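Local coordinates for protein neutral ceramidase (Pseudomonas aeruginosa, PDB 2ZXC) that hydrolyses the N-acyl linkage of ceramides to sphingosine and free fatty acid as a zinc-dependent amidohydrolase, and also runs the reverse synthesis, at residues E152-S157 and Y174-D179; N159-S164 and E459-S464. All blocks are in the same frame, centred on the assembly; numbering follows the deposited sequence.

Contact 1 (E152-S157 and Y174-D179); sequences ELRNAS and YEDGID. Unlike the reference sequence in segment 152-157: Ser-157 (reference Asn).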
ATOM      1  N   GLU A 152      10.382  14.554 -14.551  1.00 26.99           N
ATOM      2  CA  GLU A 152      10.281  15.190 -13.253  1.00 27.71           C
ATOM      3  C   GLU A 152       8.884  15.675 -12.915  1.00 27.04           C
ATOM      4  O   GLU A 152       8.182  16.238 -13.755  1.00 26.19           O
ATOM      5  CB  GLU A 152      11.276  16.346 -13.148  1.00 29.69           C
ATOM      6  CG  GLU A 152      12.733  15.910 -13.208  1.00 32.78           C
ATOM      7  CD  GLU A 152      13.690  17.063 -12.953  1.00 35.35           C
ATOM      8  OE1 GLU A 152      13.367  18.200 -13.357  1.00 36.87           O
ATOM      9  OE2 GLU A 152      14.764  16.829 -12.362  1.00 36.63           O
ATOM     10  N   LEU A 153       8.495  15.428 -11.667  1.00 27.39           N
ATOM     11  CA  LEU A 153       7.194  15.824 -11.138  1.00 28.54           C
ATOM     12  C   LEU A 153       7.515  16.648  -9.894  1.00 28.50           C
ATOM     13  O   LEU A 153       7.901  16.104  -8.859  1.00 27.92           O
ATOM     14  CB  LEU A 153       6.382  14.589 -10.739  1.00 29.83           C
ATOM     15  CG  LEU A 153       4.871  14.565 -10.979  1.00 31.26           C
ATOM     16  CD1 LEU A 153       4.237  13.643  -9.951  1.00 31.30           C
ATOM     17  CD2 LEU A 153       4.276  15.956 -10.872  1.00 29.99           C
ATOM     18  N   ARG A 154       7.366  17.960 -10.005  1.00 28.84           N
ATOM     19  CA  ARG A 154       7.676  18.864  -8.906  1.00 30.23           C
ATOM     20  C   ARG A 154       6.432  19.432  -8.272  1.00 30.61           C
ATOM     21  O   ARG A 154       6.509  20.223  -7.333  1.00 30.65           O
ATOM     22  CB  ARG A 154       8.527  20.014  -9.425  1.00 32.20           C
ATOM     23  CG  ARG A 154       9.861  19.554  -9.922  1.00 35.24           C
ATOM     24  CD  ARG A 154      10.572  20.598 -10.740  1.00 36.03           C
ATOM     25  NE  ARG A 154      11.946  20.164 -10.923  1.00 37.67           N
ATOM     26  CZ  ARG A 154      12.772  19.926  -9.911  1.00 38.71           C
ATOM     27  NH1 ARG A 154      12.354  20.095  -8.661  1.00 39.52           N
ATOM     28  NH2 ARG A 154      14.005  19.501 -10.144  1.00 38.82           N
ATOM     29  N   ASN A 155       5.274  19.030  -8.768  1.00 29.90           N
ATOM     30  CA  ASN A 155       4.059  19.588  -8.216  1.00 30.25           C
ATOM     31  C   ASN A 155       3.099  18.590  -7.555  1.00 28.79           C
ATOM     32  O   ASN A 155       1.910  18.866  -7.398  1.00 27.52           O
ATOM     33  CB  ASN A 155       3.366  20.435  -9.304  1.00 33.11           C
ATOM     34  CG  ASN A 155       2.293  19.685 -10.073  1.00 33.28           C
ATOM     35  OD1 ASN A 155       1.228  20.242 -10.339  1.00 37.97           O
ATOM     36  ND2 ASN A 155       2.563  18.440 -10.446  1.00 34.33           N
ATOM     37  N   ALA A 156       3.628  17.446  -7.128  1.00 26.69           N
ATOM     38  CA  ALA A 156       2.802  16.430  -6.487  1.00 25.58           C
ATOM     39  C   ALA A 156       3.285  16.035  -5.093  1.00 26.01           C
ATOM     40  O   ALA A 156       2.803  15.051  -4.535  1.00 26.91           O
ATOM     41  CB  ALA A 156       2.730  15.195  -7.366  1.00 24.29           C
ATOM     42  N   SER A 157       4.223  16.789  -4.525  1.00 24.75           N
ATOM     43  CA  SER A 157       4.728  16.452  -3.207  1.00 23.03           C
ATOM     44  C   SER A 157       5.510  17.573  -2.546  1.00 25.10           C
ATOM     45  O   SER A 157       5.871  18.558  -3.186  1.00 23.82           O
ATOM     46  CB  SER A 157       5.631  15.226  -3.300  1.00 22.83           C
ATOM     47  OG  SER A 157       6.776  15.508  -4.088  1.00 16.94           O
ATOM     48  N   TYR A 174      18.232  18.156  -4.753  1.00 30.00           N
ATOM     49  CA  TYR A 174      17.110  17.945  -3.846  1.00 29.39           C
ATOM     50  C   TYR A 174      17.070  19.073  -2.826  1.00 30.42           C
ATOM     51  O   TYR A 174      16.683  18.875  -1.669  1.00 29.94           O
ATOM     52  CB  TYR A 174      17.266  16.610  -3.119  1.00 27.62           C
ATOM     53  CG  TYR A 174      17.507  15.448  -4.050  1.00 27.57           C
ATOM     54  CD1 TYR A 174      18.800  14.971  -4.286  1.00 26.60           C
ATOM     55  CD2 TYR A 174      16.446  14.843  -4.722  1.00 25.11           C
ATOM     56  CE1 TYR A 174      19.024  13.916  -5.173  1.00 26.32           C
ATOM     57  CE2 TYR A 174      16.659  13.797  -5.604  1.00 24.87           C
ATOM     58  CZ  TYR A 174      17.947  13.337  -5.826  1.00 25.81           C
ATOM     59  OH  TYR A 174      18.152  12.298  -6.704  1.00 26.22           O
ATOM     60  N   GLU A 175      17.470  20.257  -3.271  1.00 29.84           N
ATOM     61  CA  GLU A 175      17.512  21.427  -2.413  1.00 31.28           C
ATOM     62  C   GLU A 175      16.171  21.798  -1.796  1.00 30.55           C
ATOM     63  O   GLU A 175      16.121  22.264  -0.663  1.00 31.99           O
ATOM     64  CB  GLU A 175      18.078  22.623  -3.188  1.00 33.44           C
ATOM     65  CG  GLU A 175      19.542  22.466  -3.618  1.00 36.49           C
ATOM     66  CD  GLU A 175      19.720  21.607  -4.864  1.00 39.47           C
ATOM     67  OE1 GLU A 175      20.881  21.337  -5.234  1.00 42.09           O
ATOM     68  OE2 GLU A 175      18.711  21.205  -5.480  1.00 40.53           O
ATOM     69  N   ASP A 176      15.083  21.583  -2.525  1.00 30.37           N
ATOM     70  CA  ASP A 176      13.770  21.938  -2.001  1.00 31.38           C
ATOM     71  C   ASP A 176      13.075  20.807  -1.242  1.00 30.31           C
ATOM     72  O   ASP A 176      11.889  20.903  -0.927  1.00 29.96           O
ATOM     73  CB  ASP A 176      12.870  22.438  -3.131  1.00 33.66           C
ATOM     74  CG  ASP A 176      12.649  21.399  -4.208  1.00 36.87           C
ATOM     75  OD1 ASP A 176      11.985  21.729  -5.216  1.00 39.95           O
ATOM     76  OD2 ASP A 176      13.132  20.257  -4.054  1.00 37.88           O
ATOM     77  N   GLY A 177      13.819  19.740  -0.963  1.00 28.76           N
ATOM     78  CA  GLY A 177      13.267  18.618  -0.225  1.00 28.51           C
ATOM     79  C   GLY A 177      12.520  17.587  -1.046  1.00 26.97           C
ATOM     80  O   GLY A 177      12.160  16.529  -0.541  1.00 24.45           O
ATOM     81  N   ILE A 178      12.302  17.887  -2.318  1.00 27.06           N
ATOM     82  CA  ILE A 178      11.574  16.986  -3.202  1.00 27.93           C
ATOM     83  C   ILE A 178      12.439  16.112  -4.105  1.00 27.09           C
ATOM     84  O   ILE A 178      13.478  16.543  -4.594  1.00 27.91           O
ATOM     85  CB  ILE A 178      10.614  17.795  -4.099  1.00 28.69           C
ATOM     86  CG1 ILE A 178       9.468  18.342  -3.251  1.00 29.77           C
ATOM     87  CG2 ILE A 178      10.099  16.944  -5.245  1.00 29.43           C
ATOM     88  CD1 ILE A 178       8.603  19.343  -3.974  1.00 33.33           C
ATOM     89  N   ASP A 179      12.018  14.865  -4.295  1.00 25.71           N
ATOM     90  CA  ASP A 179      12.705  13.970  -5.215  1.00 24.15           C
ATOM     91  C   ASP A 179      11.692  13.964  -6.354  1.00 23.98           C
ATOM     92  O   ASP A 179      10.711  13.219  -6.321  1.00 22.29           O
ATOM     93  CB  ASP A 179      12.862  12.559  -4.644  1.00 22.57           C
ATOM     94  CG  ASP A 179      13.450  11.590  -5.657  1.00 23.36           C
ATOM     95  OD1 ASP A 179      13.624  11.993  -6.829  1.00 25.74           O
ATOM     96  OD2 ASP A 179      13.736  10.429  -5.300  1.00 21.11           O
TER
HETATM   97  O   HOH W   1      14.354  18.996  -6.429  1.00 34.94           O
HETATM   98  O   HOH W   2       8.521  13.618  -4.503  1.00 19.17           O
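Ile-178 lays its side chain over Ser-157, with CG2 3.8 Å from Ser-157 OG and CG1 3.6 Å from Ser-157 O. CG1 stands anti to its own carbonyl carbon (chi1 -71°), which turns it toward that serine O. Ser-157, which differs from the reference sequence, also reaches across through water: its OG donates to a water at 2.6 Å, which donates in turn to Asp-179 O. On the solvent side Arg-154 and Asp-176 cross at about a right angle, Arg-154 NH1 staying 3.8 Å from Asp-176 OD1 in a long salt bridge. A water in the guanidinium plane, 3.2 Å from Arg-154 NH1, lies between the two groups and probably donates to Asp-176 OD2. The same OD2 accepts from Ile-178 N at 3.1 Å, from above the carboxylate plane, tying the aspartate to its own loop. Glu-152 OE1 extends the charged network through a weak bond from Arg-154 NE. A type I beta turn, Tyr-174 to Gly-177, is overlapped by an Asx turn starting at Asp-176. The loop after strand 142-152 packs on the one leading into strand 181-189, its antiparallel sheet neighbour, with the side chain of Ser-157 about 7 Å from that of Ser-250, the probable nucleophile.

Contact 2 (N159-S164 and E459-S464); sequences NRSLLS and EYEGGS. With 2ED (N-[(1R,2R,3E)-2-hydroxy-1-(hydroxymethyl)heptadec-3-en-1-yl]acetamide), chain D.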
ATOM      1  N   ASN A 159       8.352  18.058   1.084  1.00 24.14           N
ATOM      2  CA  ASN A 159       9.064  17.449   2.186  1.00 23.16           C
ATOM      3  C   ASN A 159       8.445  17.904   3.503  1.00 23.36           C
ATOM      4  O   ASN A 159       8.350  19.101   3.767  1.00 25.59           O
ATOM      5  CB  ASN A 159      10.533  17.841   2.113  1.00 22.78           C
ATOM      6  CG  ASN A 159      11.405  16.960   2.964  1.00 23.35           C
ATOM      7  OD1 ASN A 159      11.305  16.968   4.192  1.00 23.06           O
ATOM      8  ND2 ASN A 159      12.264  16.179   2.317  1.00 20.50           N
ATOM      9  N   ARG A 160       8.025  16.948   4.327  1.00 21.96           N
ATOM     10  CA  ARG A 160       7.391  17.258   5.609  1.00 20.06           C
ATOM     11  C   ARG A 160       8.385  17.431   6.749  1.00 19.57           C
ATOM     12  O   ARG A 160       8.008  17.785   7.861  1.00 19.37           O
ATOM     13  CB  ARG A 160       6.389  16.166   5.970  1.00 21.67           C
ATOM     14  CG  ARG A 160       7.031  14.814   6.254  1.00 21.77           C
ATOM     15  CD  ARG A 160       5.983  13.724   6.348  1.00 21.19           C
ATOM     16  NE  ARG A 160       6.525  12.499   6.927  1.00 22.42           N
ATOM     17  CZ  ARG A 160       5.841  11.371   7.054  1.00 21.11           C
ATOM     18  NH1 ARG A 160       4.585  11.309   6.634  1.00 23.08           N
ATOM     19  NH2 ARG A 160       6.409  10.307   7.607  1.00 21.28           N
ATOM     20  N   SER A 161       9.655  17.170   6.473  1.00 21.09           N
ATOM     21  CA  SER A 161      10.702  17.319   7.472  1.00 21.44           C
ATOM     22  C   SER A 161      11.910  18.010   6.835  1.00 21.28           C
ATOM     23  O   SER A 161      13.025  17.494   6.859  1.00 22.16           O
ATOM     24  CB  SER A 161      11.095  15.949   8.026  1.00 24.11           C
ATOM     25  OG  SER A 161       9.980  15.313   8.638  1.00 24.89           O
ATOM     26  N   LEU A 162      11.673  19.192   6.271  1.00 21.92           N
ATOM     27  CA  LEU A 162      12.725  19.958   5.603  1.00 22.30           C
ATOM     28  C   LEU A 162      13.945  20.185   6.495  1.00 21.09           C
ATOM     29  O   LEU A 162      15.082  20.046   6.050  1.00 21.81           O
ATOM     30  CB  LEU A 162      12.183  21.312   5.144  1.00 22.18           C
ATOM     31  CG  LEU A 162      12.365  21.710   3.678  1.00 27.10           C
ATOM     32  CD1 LEU A 162      12.344  23.222   3.583  1.00 25.02           C
ATOM     33  CD2 LEU A 162      13.680  21.179   3.124  1.00 28.68           C
ATOM     34  N   LEU A 163      13.706  20.537   7.752  1.00 20.24           N
ATOM     35  CA  LEU A 163      14.796  20.788   8.685  1.00 20.47           C
ATOM     36  C   LEU A 163      15.829  19.664   8.680  1.00 21.01           C
ATOM     37  O   LEU A 163      17.027  19.917   8.611  1.00 21.19           O
ATOM     38  CB  LEU A 163      14.245  20.987  10.100  1.00 20.90           C
ATOM     39  CG  LEU A 163      15.306  21.051  11.202  1.00 25.48           C
ATOM     40  CD1 LEU A 163      14.992  22.174  12.170  1.00 27.71           C
ATOM     41  CD2 LEU A 163      15.369  19.716  11.923  1.00 25.69           C
ATOM     42  N   SER A 164      15.363  18.424   8.748  1.00 21.40           N
ATOM     43  CA  SER A 164      16.260  17.276   8.761  1.00 22.05           C
ATOM     44  C   SER A 164      16.906  17.072   7.399  1.00 21.63           C
ATOM     45  O   SER A 164      18.093  16.777   7.297  1.00 21.30           O
ATOM     46  CB  SER A 164      15.490  16.011   9.145  1.00 22.60           C
ATOM     47  OG  SER A 164      14.875  16.166  10.409  1.00 26.90           O
ATOM     48  N   GLU A 459      13.621  14.191  13.938  1.00 21.53           N
ATOM     49  CA  GLU A 459      12.276  14.626  13.627  1.00 21.36           C
ATOM     50  C   GLU A 459      11.522  13.302  13.539  1.00 20.68           C
ATOM     51  O   GLU A 459      12.108  12.240  13.747  1.00 19.98           O
ATOM     52  CB  GLU A 459      12.220  15.399  12.304  1.00 22.44           C
ATOM     53  CG  GLU A 459      12.645  16.865  12.457  1.00 25.22           C
ATOM     54  CD  GLU A 459      12.259  17.731  11.264  1.00 27.94           C
ATOM     55  OE1 GLU A 459      12.846  17.548  10.172  1.00 29.00           O
ATOM     56  OE2 GLU A 459      11.366  18.594  11.419  1.00 27.89           O
ATOM     57  N   TYR A 460      10.235  13.349  13.231  1.00 20.53           N
ATOM     58  CA  TYR A 460       9.439  12.134  13.167  1.00 21.21           C
ATOM     59  C   TYR A 460      10.100  10.892  12.550  1.00 20.27           C
ATOM     60  O   TYR A 460      10.114   9.832  13.169  1.00 21.00           O
ATOM     61  CB  TYR A 460       8.128  12.407  12.436  1.00 22.60           C
ATOM     62  CG  TYR A 460       7.239  11.193  12.386  1.00 23.35           C
ATOM     63  CD1 TYR A 460       6.495  10.803  13.499  1.00 26.15           C
ATOM     64  CD2 TYR A 460       7.167  10.411  11.239  1.00 24.41           C
ATOM     65  CE1 TYR A 460       5.695   9.660  13.468  1.00 27.17           C
ATOM     66  CE2 TYR A 460       6.375   9.271  11.196  1.00 24.99           C
ATOM     67  CZ  TYR A 460       5.643   8.901  12.312  1.00 26.26           C
ATOM     68  OH  TYR A 460       4.855   7.772  12.263  1.00 29.46           O
ATOM     69  N   GLU A 461      10.641  11.007  11.340  1.00 18.86           N
ATOM     70  CA  GLU A 461      11.251   9.848  10.688  1.00 17.98           C
ATOM     71  C   GLU A 461      12.441   9.313  11.476  1.00 17.52           C
ATOM     72  O   GLU A 461      12.670   8.104  11.535  1.00 16.03           O
ATOM     73  CB  GLU A 461      11.692  10.193   9.259  1.00 16.76           C
ATOM     74  CG  GLU A 461      10.577  10.640   8.335  1.00 17.31           C
ATOM     75  CD  GLU A 461      10.063  12.028   8.668  1.00 20.64           C
ATOM     76  OE1 GLU A 461      10.846  12.832   9.221  1.00 21.05           O
ATOM     77  OE2 GLU A 461       8.885  12.325   8.365  1.00 20.40           O
ATOM     78  N   GLY A 462      13.200  10.223  12.077  1.00 16.11           N
ATOM     79  CA  GLY A 462      14.349   9.817  12.865  1.00 15.74           C
ATOM     80  C   GLY A 462      13.909   9.060  14.103  1.00 16.29           C
ATOM     81  O   GLY A 462      14.481   8.028  14.450  1.00 16.53           O
ATOM     82  N   GLY A 463      12.883   9.575  14.769  1.00 15.76           N
ATOM     83  CA  GLY A 463      12.381   8.919  15.960  1.00 17.59           C
ATOM     84  C   GLY A 463      11.913   7.513  15.634  1.00 18.76           C
ATOM     85  O   GLY A 463      11.946   6.622  16.485  1.00 18.40           O
ATOM     86  N   SER A 464      11.485   7.308  14.391  1.00 19.08           N
ATOM     87  CA  SER A 464      11.009   5.999  13.981  1.00 17.85           C
ATOM     88  C   SER A 464      12.006   5.200  13.167  1.00 17.12           C
ATOM     89  O   SER A 464      11.628   4.297  12.420  1.00 18.89           O
ATOM     90  CB  SER A 464       9.698   6.134  13.225  1.00 18.36           C
ATOM     91  OG  SER A 464       8.681   6.523  14.128  1.00 23.63           O
TER
HETATM   92  O2  2ED D 701       3.314   8.421   9.446  1.00 58.32           O
HETATM   93  O3  2ED D 701      -0.175   8.948  12.373  1.00 58.93           O
HETATM   94  O1  2ED D 701       3.722  10.830  11.637  1.00 62.82           O
HETATM   95  C1  2ED D 701       1.598   9.866  11.015  1.00 59.46           C
HETATM   96  C2  2ED D 701       2.344  11.139  11.397  1.00 61.22           C
HETATM   97  C3  2ED D 701       1.733  11.724  12.648  1.00 62.21           C
HETATM   98  C4  2ED D 701       2.497  12.379  13.517  1.00 62.44           C
HETATM   99  C5  2ED D 701       3.975  12.540  13.252  1.00 62.69           C
HETATM  100  C6  2ED D 701       4.624  13.253  14.419  1.00 63.82           C
HETATM  101  C18 2ED D 701       2.480   9.112   8.885  1.00 58.84           C
HETATM  102  C19 2ED D 701       2.377   9.186   7.390  1.00 56.70           C
HETATM  103  N   2ED D 701       1.602   9.850   9.560  1.00 59.05           N
HETATM  104  C   2ED D 701       0.127   9.958  11.403  1.00 58.58           C
HETATM  105  O   HOH W   3      11.280  20.609   9.602  1.00 26.28           O
HETATM  106  O   HOH W   4      14.911  13.232  11.610  1.00 16.87           O
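Glu-459, Glu-461 and Arg-160 carry most of this contact, the two glutamates reaching across to separate groups of donors. The Glu-459 chain runs extended beyond CG (chi2 -165°) to the start of helix 162-165, where OE1 takes the backbone N of Ser-164 at 3.0 Å; Ser-164 OG also donates to OE1, at a modelled distance too short to be taken literally. Its OE2 accepts from a water that accepts from Leu-163 N, while Leu-163 CD2 packs 3.7 Å from Glu-459 CD. Glu-461 instead bends at chi2 (72°), presenting its carboxylate to Ser-161 and Arg-160. Ser-161 OG donates to Glu-461 OE1 at 2.7 Å on the syn side, and Arg-160 NE meets OE2 at 2.8 Å nearly along the C-O axis and close to the guanidinium plane. Arg-160 NH2 adds a weak bond to that OE2, but its stronger partner is the hydroxyl of the zinc ligand Tyr-448; NH1 bridges to Glu-336. The guanidinium edge lies 3.2 Å from the acetyl methyl of the bound ceramide, measured from NH1 to C19. Held by two acidic residues and a tyrosine, Arg-160 has its orientation fixed beside the zinc site, and its positive charge would probably favour the ionised form of Glu-461.

How the contacts relate
Segment 159-164 of contact 2 lies between the two segments of contact 1, and the contacts meet where Asn-159 ND2 probably donates to Gly-177 O and Leu-162 CD2 packs on Gly-177 CA. Contact 1 joins two loops, mostly buried around an aliphatic and serine centre, with a charged pair exposed to solvent. Contact 2, partly buried, brings together residues nearly 300 positions apart: the starts of the short helices 162-165 and 460-463 and the residues just before them, through hydrogen bonds to two carboxylates, one of them a salt bridge, with waters at the other. Arg-160 comes within about 4 Å of the zinc, whereas the side chain of Ser-157 is about 13 Å from the zinc and the bound lipid.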